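Local coordinates for DUF3201 domain-containing protein (Pyrococcus furiosus, PDB 1YB3), which is of unknown function, a conserved member of the DUF3201 family from a hyperthermophilic archaeon, built on an antiparallel sheet packed against helices, at residues A[18-21]-A[22-26]; A[113-116]-A[117-121]; A[127-130]-A[131-134]; A[154-157]-A[158-162]. One frame throughout, in Å; residues are numbered along the deposited sequence.

Contact 1 (A[18-21]-A[22-26]); sequences LNRI and WGDIF
W22 lays the benzene half of its indole beside L18, one helical turn back, where the methyl CD2 of L18 meets CZ3 at 3.8 Å. The two side chains lie alongside each other and point the same way. I21 comes at the ring from another quarter: its CG2 approaches obliquely, 4.2 Å from the centroid of the six-membered ring, an off-centre CH-pi contact. CG2 stands anti to the backbone N while CG1 takes the other branch (chi1 -68°), which turns this methyl to its bulky neighbour. At the ring edge, in its plane, lies the carbonyl oxygen of L18, 3.2 Å from CE3 of W22; the same oxygen accepts the W22 N-H in a nearly straight bond (176°). L18 and W22 stand i to i+4 on the long helix 11-35, while I21 is the residue just before the tryptophan; I21 and W22 both reach P66 of strand 65-71. A tryptophan suits this border position because its carbons can pack while NE1 donates to E46. On another side of the same helix, CG of R20 rests 3.5 Å from OD2 of D24, with guanidinium and carboxylate planes 57° apart. Their charged ends do not meet, and the guanidinium of R20 instead makes a cation-pi contact with F153. Backbone bonding continues beneath them, D24 N donating to R20 O at 2.9 Å.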
loop_
_atom_site.group_PDB
_atom_site.type_symbol
_atom_site.label_atom_id
_atom_site.label_comp_id
_atom_site.label_asym_id
_atom_site.label_seq_id
_atom_site.Cartn_x
_atom_site.Cartn_y
_atom_site.Cartn_z
ATOM N N LEU A 18 -0.735 19.433 -6.327
ATOM C CA LEU A 18 -1.073 18.558 -7.449
ATOM C C LEU A 18 0.130 18.236 -8.351
ATOM O O LEU A 18 0.282 17.092 -8.813
ATOM C CB LEU A 18 -2.218 19.153 -8.282
ATOM C CG LEU A 18 -3.571 19.198 -7.575
ATOM C CD1 LEU A 18 -4.605 19.865 -8.469
ATOM C CD2 LEU A 18 -4.006 17.798 -7.175
ATOM N N ASN A 19 0.973 19.233 -8.607
ATOM C CA ASN A 19 2.216 18.994 -9.355
ATOM C C ASN A 19 3.167 18.064 -8.592
ATOM O O ASN A 19 3.897 17.271 -9.210
ATOM C CB ASN A 19 2.913 20.314 -9.703
ATOM C CG ASN A 19 2.490 20.854 -11.058
ATOM O OD1 ASN A 19 2.029 20.099 -11.915
ATOM N ND2 ASN A 19 2.669 22.160 -11.268
ATOM N N ARG A 20 3.153 18.175 -7.270
ATOM C CA ARG A 20 3.967 17.304 -6.400
ATOM C C ARG A 20 3.499 15.853 -6.442
ATOM O O ARG A 20 4.320 14.948 -6.601
ATOM C CB ARG A 20 3.982 17.835 -4.954
ATOM C CG ARG A 20 4.763 16.954 -3.965
ATOM C CD ARG A 20 4.979 17.628 -2.602
ATOM N NE ARG A 20 3.755 17.725 -1.804
ATOM C CZ ARG A 20 3.723 17.891 -0.478
ATOM N NH1 ARG A 20 4.851 17.953 0.225
ATOM N NH2 ARG A 20 2.556 17.983 0.154
ATOM N N ILE A 21 2.192 15.628 -6.311
ATOM C CA ILE A 21 1.616 14.267 -6.357
ATOM C C ILE A 21 1.985 13.560 -7.671
ATOM O O ILE A 21 2.563 12.452 -7.669
ATOM C CB ILE A 21 0.061 14.294 -6.152
ATOM C CG1 ILE A 21 -0.310 14.715 -4.727
ATOM C CG2 ILE A 21 -0.605 12.949 -6.548
ATOM C CD1 ILE A 21 -1.786 15.102 -4.578
ATOM N N TRP A 22 1.679 14.202 -8.802
ATOM C CA TRP A 22 1.949 13.572 -10.082
ATOM C C TRP A 22 3.441 13.528 -10.435
ATOM O O TRP A 22 3.936 12.478 -10.861
ATOM C CB TRP A 22 1.075 14.171 -11.209
ATOM C CG TRP A 22 -0.254 13.479 -11.315
ATOM C CD1 TRP A 22 -0.566 12.432 -12.140
ATOM C CD2 TRP A 22 -1.444 13.763 -10.569
ATOM N NE1 TRP A 22 -1.859 12.051 -11.948
ATOM C CE2 TRP A 22 -2.429 12.846 -10.994
ATOM C CE3 TRP A 22 -1.774 14.697 -9.584
ATOM C CZ2 TRP A 22 -3.734 12.842 -10.474
ATOM C CZ3 TRP A 22 -3.071 14.692 -9.060
ATOM C CH2 TRP A 22 -4.034 13.767 -9.510
ATOM N N GLY A 23 4.166 14.631 -10.208
ATOM C CA GLY A 23 5.609 14.704 -10.493
ATOM C C GLY A 23 6.392 13.669 -9.695
ATOM O O GLY A 23 7.266 12.989 -10.238
ATOM N N ASP A 24 6.041 13.522 -8.423
ATOM C CA ASP A 24 6.716 12.553 -7.555
ATOM C C ASP A 24 6.521 11.106 -8.026
ATOM O O ASP A 24 7.454 10.295 -7.896
ATOM C CB ASP A 24 6.256 12.687 -6.097
ATOM C CG ASP A 24 6.887 13.880 -5.371
ATOM O OD1 ASP A 24 7.583 14.706 -6.010
ATOM O OD2 ASP A 24 6.676 13.982 -4.142
ATOM N N ILE A 25 5.326 10.757 -8.508
ATOM C CA ILE A 25 5.094 9.380 -8.973
ATOM C C ILE A 25 5.741 9.088 -10.330
ATOM O O ILE A 25 6.281 7.987 -10.557
ATOM C CB ILE A 25 3.601 8.959 -8.922
ATOM C CG1 ILE A 25 3.155 8.816 -7.469
ATOM C CG2 ILE A 25 3.350 7.629 -9.645
ATOM C CD1 ILE A 25 3.907 7.719 -6.685
ATOM N N PHE A 26 5.727 10.066 -11.235
ATOM C CA PHE A 26 6.445 9.861 -12.489
ATOM C C PHE A 26 7.935 9.620 -12.186
ATOM O O PHE A 26 8.557 8.713 -12.760
ATOM C CB PHE A 26 6.221 11.027 -13.465
ATOM C CG PHE A 26 4.821 11.084 -14.026
ATOM C CD1 PHE A 26 4.285 9.994 -14.719
ATOM C CD2 PHE A 26 4.039 12.234 -13.877
ATOM C CE1 PHE A 26 2.984 10.043 -15.237
ATOM C CE2 PHE A 26 2.729 12.295 -14.398
ATOM C CZ PHE A 26 2.204 11.201 -15.070
#

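Contact 2 (A[113-116]-A[117-121]); sequences GAEN and FLEDF
The F117 ring carries CB of L118 over one face, offset toward the rim, and has OD1 of N116 near its plane at the edge. ND2 of N116 donates to Y51 O. CB of E115 approaches obliquely, 3.7 Å from CE2 of F117, the two side chains lying alongside one another with carboxylate and ring planes 48° apart. F117 also stacks with Y51, which gives the aromatic group a partner beyond the turn. The other ring, F121, meets the start of the segment, its CE2 3.4 Å from the backbone N of G113; a glycine fits here because a side chain would press on CB of E119. E119 folds its carboxylate back over the turn: with CG anti to the carbonyl carbon (chi1 -71°) and the chain bent at chi2, OE1 takes the E115 N-H at 2.8 Å, nearly along its C-O axis. In return the E119 N-H gives E115 O a straight bond of 2.9 Å (167°). That oxygen has a second donor, L118 N at 3.2 Å, which comes from above the carbonyl plane. With an alanine at E119, the E115 N-H would probably lose this acceptor and the 113-116 backbone would be less firmly fixed. The bond from G113 N to E119 O, 2.8 Å, closes the base, as expected of a connection between adjacent antiparallel strands, here 108-112 and the outermost strand 120-123.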
loop_
_atom_site.group_PDB
_atom_site.type_symbol
_atom_site.label_atom_id
_atom_site.label_comp_id
_atom_site.label_asym_id
_atom_site.label_seq_id
_atom_site.Cartn_x
_atom_site.Cartn_y
_atom_site.Cartn_z
ATOM N N GLY A 113 -9.196 -6.770 2.574
ATOM C CA GLY A 113 -9.553 -7.636 1.449
ATOM C C GLY A 113 -9.756 -6.867 0.156
ATOM O O GLY A 113 -9.020 -5.922 -0.135
ATOM N N ALA A 114 -10.772 -7.263 -0.619
ATOM C CA ALA A 114 -11.027 -6.658 -1.934
ATOM C C ALA A 114 -11.261 -5.144 -1.896
ATOM O O ALA A 114 -10.797 -4.432 -2.779
ATOM C CB ALA A 114 -12.191 -7.352 -2.637
ATOM N N GLU A 115 -11.972 -4.669 -0.874
ATOM C CA GLU A 115 -12.234 -3.232 -0.705
ATOM C C GLU A 115 -11.662 -2.679 0.598
ATOM O O GLU A 115 -12.013 -3.153 1.679
ATOM C CB GLU A 115 -13.748 -2.953 -0.738
ATOM C CG GLU A 115 -14.497 -3.594 -1.909
ATOM C CD GLU A 115 -14.067 -3.070 -3.266
ATOM O OE1 GLU A 115 -13.516 -1.949 -3.342
ATOM O OE2 GLU A 115 -14.290 -3.789 -4.265
ATOM N N ASN A 116 -10.797 -1.657 0.516
ATOM C CA ASN A 116 -10.237 -1.094 1.743
ATOM C C ASN A 116 -11.265 -0.480 2.683
ATOM O O ASN A 116 -11.127 -0.568 3.884
ATOM C CB ASN A 116 -9.082 -0.103 1.471
ATOM C CG ASN A 116 -9.489 1.070 0.592
ATOM O OD1 ASN A 116 -10.631 1.150 0.099
ATOM N ND2 ASN A 116 -8.546 1.996 0.376
ATOM N N PHE A 117 -12.306 0.132 2.127
ATOM C CA PHE A 117 -13.291 0.808 2.965
ATOM C C PHE A 117 -14.230 -0.188 3.675
ATOM O O PHE A 117 -14.858 0.153 4.686
ATOM C CB PHE A 117 -14.087 1.825 2.141
ATOM C CG PHE A 117 -15.035 1.202 1.163
ATOM C CD1 PHE A 117 -16.367 0.953 1.527
ATOM C CD2 PHE A 117 -14.617 0.852 -0.113
ATOM C CE1 PHE A 117 -17.247 0.372 0.635
ATOM C CE2 PHE A 117 -15.494 0.266 -1.019
ATOM C CZ PHE A 117 -16.821 0.026 -0.636
ATOM N N LEU A 118 -14.308 -1.407 3.144
ATOM C CA LEU A 118 -15.268 -2.402 3.623
ATOM C C LEU A 118 -14.636 -3.549 4.407
ATOM O O LEU A 118 -15.101 -3.881 5.479
ATOM C CB LEU A 118 -16.083 -2.968 2.460
ATOM C CG LEU A 118 -17.325 -3.805 2.820
ATOM C CD1 LEU A 118 -18.356 -2.949 3.572
ATOM C CD2 LEU A 118 -17.929 -4.426 1.570
ATOM N N GLU A 119 -13.582 -4.157 3.864
ATOM C CA GLU A 119 -13.027 -5.357 4.458
ATOM C C GLU A 119 -11.698 -5.084 5.132
ATOM O O GLU A 119 -10.660 -5.559 4.666
ATOM C CB GLU A 119 -12.854 -6.454 3.398
ATOM C CG GLU A 119 -14.145 -7.078 2.874
ATOM C CD GLU A 119 -14.463 -6.729 1.436
ATOM O OE1 GLU A 119 -13.542 -6.442 0.642
ATOM O OE2 GLU A 119 -15.652 -6.780 1.074
ATOM N N ASP A 120 -11.729 -4.328 6.227
ATOM C CA ASP A 120 -10.509 -4.005 6.961
ATOM C C ASP A 120 -10.170 -5.016 8.057
ATOM O O ASP A 120 -10.894 -5.158 9.049
ATOM C CB ASP A 120 -10.530 -2.570 7.481
ATOM C CG ASP A 120 -9.167 -2.107 7.940
ATOM O OD1 ASP A 120 -8.277 -1.862 7.076
ATOM O OD2 ASP A 120 -8.991 -1.995 9.172
ATOM N N PHE A 121 -9.045 -5.700 7.882
ATOM C CA PHE A 121 -8.550 -6.646 8.877
ATOM C C PHE A 121 -7.710 -5.969 9.965
ATOM O O PHE A 121 -7.763 -6.366 11.140
ATOM C CB PHE A 121 -7.741 -7.760 8.202
ATOM C CG PHE A 121 -8.532 -8.588 7.239
ATOM C CD1 PHE A 121 -9.506 -9.488 7.697
ATOM C CD2 PHE A 121 -8.308 -8.482 5.863
ATOM C CE1 PHE A 121 -10.237 -10.258 6.790
ATOM C CE2 PHE A 121 -9.041 -9.251 4.953
ATOM C CZ PHE A 121 -9.995 -10.149 5.422
#

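Contact 3 (A[127-130]-A[131-134]); sequences PISG and DEVW
I128 and E132 cross at about a right angle, the methyl CD1 of I128 lying 3.6 Å from OE2 of E132 and also close to its CD and CG. Extended beyond CG, the glutamate brings its carboxylate end against the isoleucine, and OE1 reaches a water. That water accepts from S129 N at 3.1 Å and donates to E132 OE1 at 2.6 Å, tying the loop backbone to the first turn of the helix. The same isoleucine branch serves V133: its methylene CG1, placed between the backbone N and the carbonyl carbon (chi1 58°), crosses the valine at a slant and meets CG2 of V133 at 3.6 Å. Branched apolar residues suit this pair, since each offers a methyl or methylene to more than one neighbour. Between them S129 is the N-cap. Its OG accepts from E132 N at 3.3 Å with an angle of 156°, supplying an acceptor to an N-H that has no preceding turn to pair with, and serine is apt because its hydroxyl is short enough to bend back to the backbone. The S129 carbonyl takes the next N-H, that of V133, at 3.0 Å, and G130 O receives W134 N. The capped helix 130-138 follows strand 120-123, and V133 points its methyls among F121 and Y122 of that strand and I99 and I103 of helix 96-105, with W134 leaning on K96 and I99.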
loop_
_atom_site.group_PDB
_atom_site.type_symbol
_atom_site.label_atom_id
_atom_site.label_comp_id
_atom_site.label_asym_id
_atom_site.label_seq_id
_atom_site.Cartn_x
_atom_site.Cartn_y
_atom_site.Cartn_z
ATOM N N PRO A 127 -5.331 -0.103 16.256
ATOM C CA PRO A 127 -4.680 -1.401 16.077
ATOM C C PRO A 127 -5.269 -2.514 16.938
ATOM O O PRO A 127 -5.726 -2.273 18.060
ATOM C CB PRO A 127 -3.230 -1.129 16.480
ATOM C CG PRO A 127 -3.302 0.017 17.401
ATOM C CD PRO A 127 -4.449 0.864 16.935
ATOM N N ILE A 128 -5.282 -3.717 16.385
ATOM C CA ILE A 128 -5.623 -4.915 17.139
ATOM C C ILE A 128 -4.442 -5.877 17.049
ATOM O O ILE A 128 -3.488 -5.627 16.301
ATOM C CB ILE A 128 -6.945 -5.565 16.643
ATOM C CG1 ILE A 128 -6.865 -5.920 15.154
ATOM C CG2 ILE A 128 -8.142 -4.640 16.928
ATOM C CD1 ILE A 128 -8.042 -6.729 14.632
ATOM N N SER A 129 -4.490 -6.959 17.822
ATOM C CA SER A 129 -3.395 -7.925 17.858
ATOM C C SER A 129 -3.301 -8.685 16.543
ATOM O O SER A 129 -4.297 -8.831 15.834
ATOM C CB SER A 129 -3.584 -8.911 19.014
ATOM O OG SER A 129 -4.715 -9.739 18.795
ATOM N N GLY A 130 -2.102 -9.174 16.234
ATOM C CA GLY A 130 -1.875 -10.005 15.046
ATOM C C GLY A 130 -2.666 -11.309 15.029
ATOM O O GLY A 130 -3.043 -11.796 13.955
ATOM N N ASP A 131 -2.900 -11.884 16.213
ATOM C CA ASP A 131 -3.717 -13.097 16.344
ATOM C C ASP A 131 -5.156 -12.830 15.918
ATOM O O ASP A 131 -5.757 -13.635 15.204
ATOM C CB ASP A 131 -3.670 -13.649 17.780
ATOM C CG ASP A 131 -4.370 -15.002 17.917
ATOM O OD1 ASP A 131 -3.959 -15.968 17.231
ATOM O OD2 ASP A 131 -5.329 -15.097 18.717
ATOM N N GLU A 132 -5.698 -11.694 16.360
ATOM C CA GLU A 132 -7.061 -11.303 16.018
ATOM C C GLU A 132 -7.182 -11.001 14.526
ATOM O O GLU A 132 -8.156 -11.385 13.889
ATOM C CB GLU A 132 -7.509 -10.101 16.848
ATOM C CG GLU A 132 -9.014 -9.826 16.775
ATOM C CD GLU A 132 -9.445 -8.610 17.587
ATOM O OE1 GLU A 132 -8.857 -8.361 18.665
ATOM O OE2 GLU A 132 -10.383 -7.904 17.148
ATOM N N VAL A 133 -6.177 -10.323 13.975
ATOM C CA VAL A 133 -6.125 -10.079 12.532
ATOM C C VAL A 133 -6.166 -11.392 11.743
ATOM O O VAL A 133 -6.932 -11.520 10.798
ATOM C CB VAL A 133 -4.881 -9.244 12.138
ATOM C CG1 VAL A 133 -4.833 -9.040 10.632
ATOM C CG2 VAL A 133 -4.890 -7.890 12.848
ATOM N N TRP A 134 -5.340 -12.368 12.133
ATOM C CA TRP A 134 -5.318 -13.668 11.466
ATOM C C TRP A 134 -6.668 -14.408 11.570
ATOM O O TRP A 134 -7.146 -14.981 10.588
ATOM C CB TRP A 134 -4.164 -14.543 11.997
ATOM C CG TRP A 134 -4.036 -15.865 11.285
ATOM C CD1 TRP A 134 -4.174 -17.107 11.835
ATOM C CD2 TRP A 134 -3.765 -16.073 9.888
ATOM N NE1 TRP A 134 -4.003 -18.077 10.872
ATOM C CE2 TRP A 134 -3.747 -17.471 9.670
ATOM C CE3 TRP A 134 -3.539 -15.215 8.799
ATOM C CZ2 TRP A 134 -3.509 -18.031 8.409
ATOM C CZ3 TRP A 134 -3.302 -15.771 7.548
ATOM C CH2 TRP A 134 -3.288 -17.165 7.363
HETATM O O HOH W 1 -6.877 -7.213 19.807
#

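Contact 4 (A[154-157]-A[158-162]); sequences DKEE and VKREI
E157 and R160, the residues most enclosed by this contact, lie alongside each other, with NH2 of R160 3.5 Å from the methylene CG of E157. Their carboxylate and guanidinium planes stand almost perpendicular, 86° apart, and the charged ends remain beyond salt-bridge distance. The guanidinium is committed instead to E156, one turn back, which it grips side-on: NE meets OE2 at 2.9 Å in a nearly straight bond (169°), and NH2 meets OE1 at 3.1 Å on its syn lone pair. Both oxygens lie near the guanidinium plane, so the paired bonds limit its rotation. E156 bends at chi2 (-88°) to bring its carboxylate round to the arginine. This is the classic i to i+4 ion pair of an alpha-helix, here in the first turns of helix 155-171, where D154 is the N-cap and its OD1 accepts from E157 N at 3.0 Å. An acidic residue suits that place, probably also because it faces the positive end of the helix dipole. A leucine in place of R160 would probably leave the E156 carboxylate without its paired donors and free to turn. NH1 of R160 adds a looser charge pairing with OE2 of E161, which lies well out of the guanidinium plane, while E161 OE1 bridges to R164. V158 packs its CG2 3.3 Å from D154 O, on the side of the helix that meets L28 and F83.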
loop_
_atom_site.group_PDB
_atom_site.type_symbol
_atom_site.label_atom_id
_atom_site.label_comp_id
_atom_site.label_asym_id
_atom_site.label_seq_id
_atom_site.Cartn_x
_atom_site.Cartn_y
_atom_site.Cartn_z
ATOM N N ASP A 154 7.663 11.310 1.700
ATOM C CA ASP A 154 9.058 11.010 2.055
ATOM C C ASP A 154 9.621 10.003 1.059
ATOM O O ASP A 154 9.384 8.787 1.165
ATOM C CB ASP A 154 9.129 10.501 3.497
ATOM C CG ASP A 154 10.558 10.381 4.017
ATOM O OD1 ASP A 154 11.473 10.113 3.212
ATOM O OD2 ASP A 154 10.752 10.560 5.242
ATOM N N LYS A 155 10.383 10.514 0.097
ATOM C CA LYS A 155 10.989 9.692 -0.969
ATOM C C LYS A 155 11.963 8.645 -0.426
ATOM O O LYS A 155 11.929 7.482 -0.823
ATOM C CB LYS A 155 11.700 10.601 -1.993
ATOM C CG LYS A 155 10.810 11.702 -2.576
ATOM C CD LYS A 155 11.607 12.636 -3.518
ATOM C CE LYS A 155 10.701 13.728 -4.084
ATOM N NZ LYS A 155 11.369 14.522 -5.159
ATOM N N GLU A 156 12.800 9.039 0.526
ATOM C CA GLU A 156 13.731 8.085 1.148
ATOM C C GLU A 156 12.981 6.915 1.761
ATOM O O GLU A 156 13.413 5.767 1.642
ATOM C CB GLU A 156 14.576 8.788 2.229
ATOM C CG GLU A 156 15.738 7.929 2.817
ATOM C CD GLU A 156 15.329 7.038 4.040
ATOM O OE1 GLU A 156 14.204 7.201 4.563
ATOM O OE2 GLU A 156 16.146 6.174 4.488
ATOM N N GLU A 157 11.853 7.221 2.420
ATOM C CA GLU A 157 11.068 6.193 3.101
ATOM C C GLU A 157 10.343 5.285 2.133
ATOM O O GLU A 157 10.226 4.096 2.377
ATOM C CB GLU A 157 10.105 6.804 4.139
ATOM C CG GLU A 157 10.799 7.060 5.483
ATOM C CD GLU A 157 9.920 7.766 6.498
ATOM O OE1 GLU A 157 8.683 7.833 6.279
ATOM O OE2 GLU A 157 10.462 8.252 7.518
ATOM N N VAL A 158 9.838 5.812 1.015
ATOM C CA VAL A 158 9.200 4.864 0.087
ATOM C C VAL A 158 10.177 3.811 -0.411
ATOM O O VAL A 158 9.859 2.608 -0.420
ATOM C CB VAL A 158 8.442 5.549 -1.066
ATOM C CG1 VAL A 158 7.545 4.517 -1.801
ATOM C CG2 VAL A 158 7.591 6.584 -0.512
ATOM N N LYS A 159 11.385 4.252 -0.777
ATOM C CA LYS A 159 12.426 3.334 -1.218
ATOM C C LYS A 159 12.808 2.352 -0.105
ATOM O O LYS A 159 12.856 1.150 -0.324
ATOM C CB LYS A 159 13.671 4.085 -1.706
ATOM C CG LYS A 159 13.536 4.763 -3.054
ATOM C CD LYS A 159 14.896 5.394 -3.467
ATOM C CE LYS A 159 14.799 6.104 -4.806
ATOM N NZ LYS A 159 16.056 6.836 -5.153
ATOM N N ARG A 160 13.053 2.866 1.103
ATOM C CA ARG A 160 13.479 1.983 2.196
ATOM C C ARG A 160 12.403 1.005 2.658
ATOM O O ARG A 160 12.686 -0.163 2.930
ATOM C CB ARG A 160 14.049 2.790 3.362
ATOM C CG ARG A 160 14.560 1.893 4.514
ATOM C CD ARG A 160 15.509 2.660 5.466
ATOM N NE ARG A 160 14.922 3.951 5.828
ATOM C CZ ARG A 160 14.001 4.118 6.770
ATOM N NH1 ARG A 160 13.589 3.089 7.501
ATOM N NH2 ARG A 160 13.492 5.322 6.984
ATOM N N GLU A 161 11.157 1.478 2.745
ATOM C CA GLU A 161 10.079 0.612 3.210
ATOM C C GLU A 161 9.687 -0.466 2.199
ATOM O O GLU A 161 9.371 -1.584 2.597
ATOM C CB GLU A 161 8.869 1.438 3.674
ATOM C CG GLU A 161 9.155 2.415 4.830
ATOM C CD GLU A 161 9.831 1.771 6.042
ATOM O OE1 GLU A 161 9.764 0.543 6.199
ATOM O OE2 GLU A 161 10.407 2.535 6.835
ATOM N N ILE A 162 9.698 -0.133 0.900
ATOM C CA ILE A 162 9.494 -1.174 -0.125
ATOM C C ILE A 162 10.577 -2.235 0.015
ATOM O O ILE A 162 10.291 -3.430 -0.029
ATOM C CB ILE A 162 9.485 -0.613 -1.567
ATOM C CG1 ILE A 162 8.234 0.214 -1.787
ATOM C CG2 ILE A 162 9.617 -1.761 -2.589
ATOM C CD1 ILE A 162 8.214 1.036 -3.099
#

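Each contact is formed by adjoining segments, so all four are local and follow in series without nesting or crossing. Contact 1 lies in the N-terminal helix 11-35. Contact 2 closes the turn between strands 108-112 and 120-123, about 27 Å from contact 1, centre to centre, and across the chain's centre. Contact 3 begins helix 130-138 just after strand 120-123, and it touches contact 2 where F121 O meets CD1 of I128 at 3.5 Å. The chain then passes through strand 144-150 to contact 4, at the start of helix 155-171. There K155 packs against D24 of contact 1, a long, weak ion pair, and makes its salt bridge to E27, so the first and last helices meet.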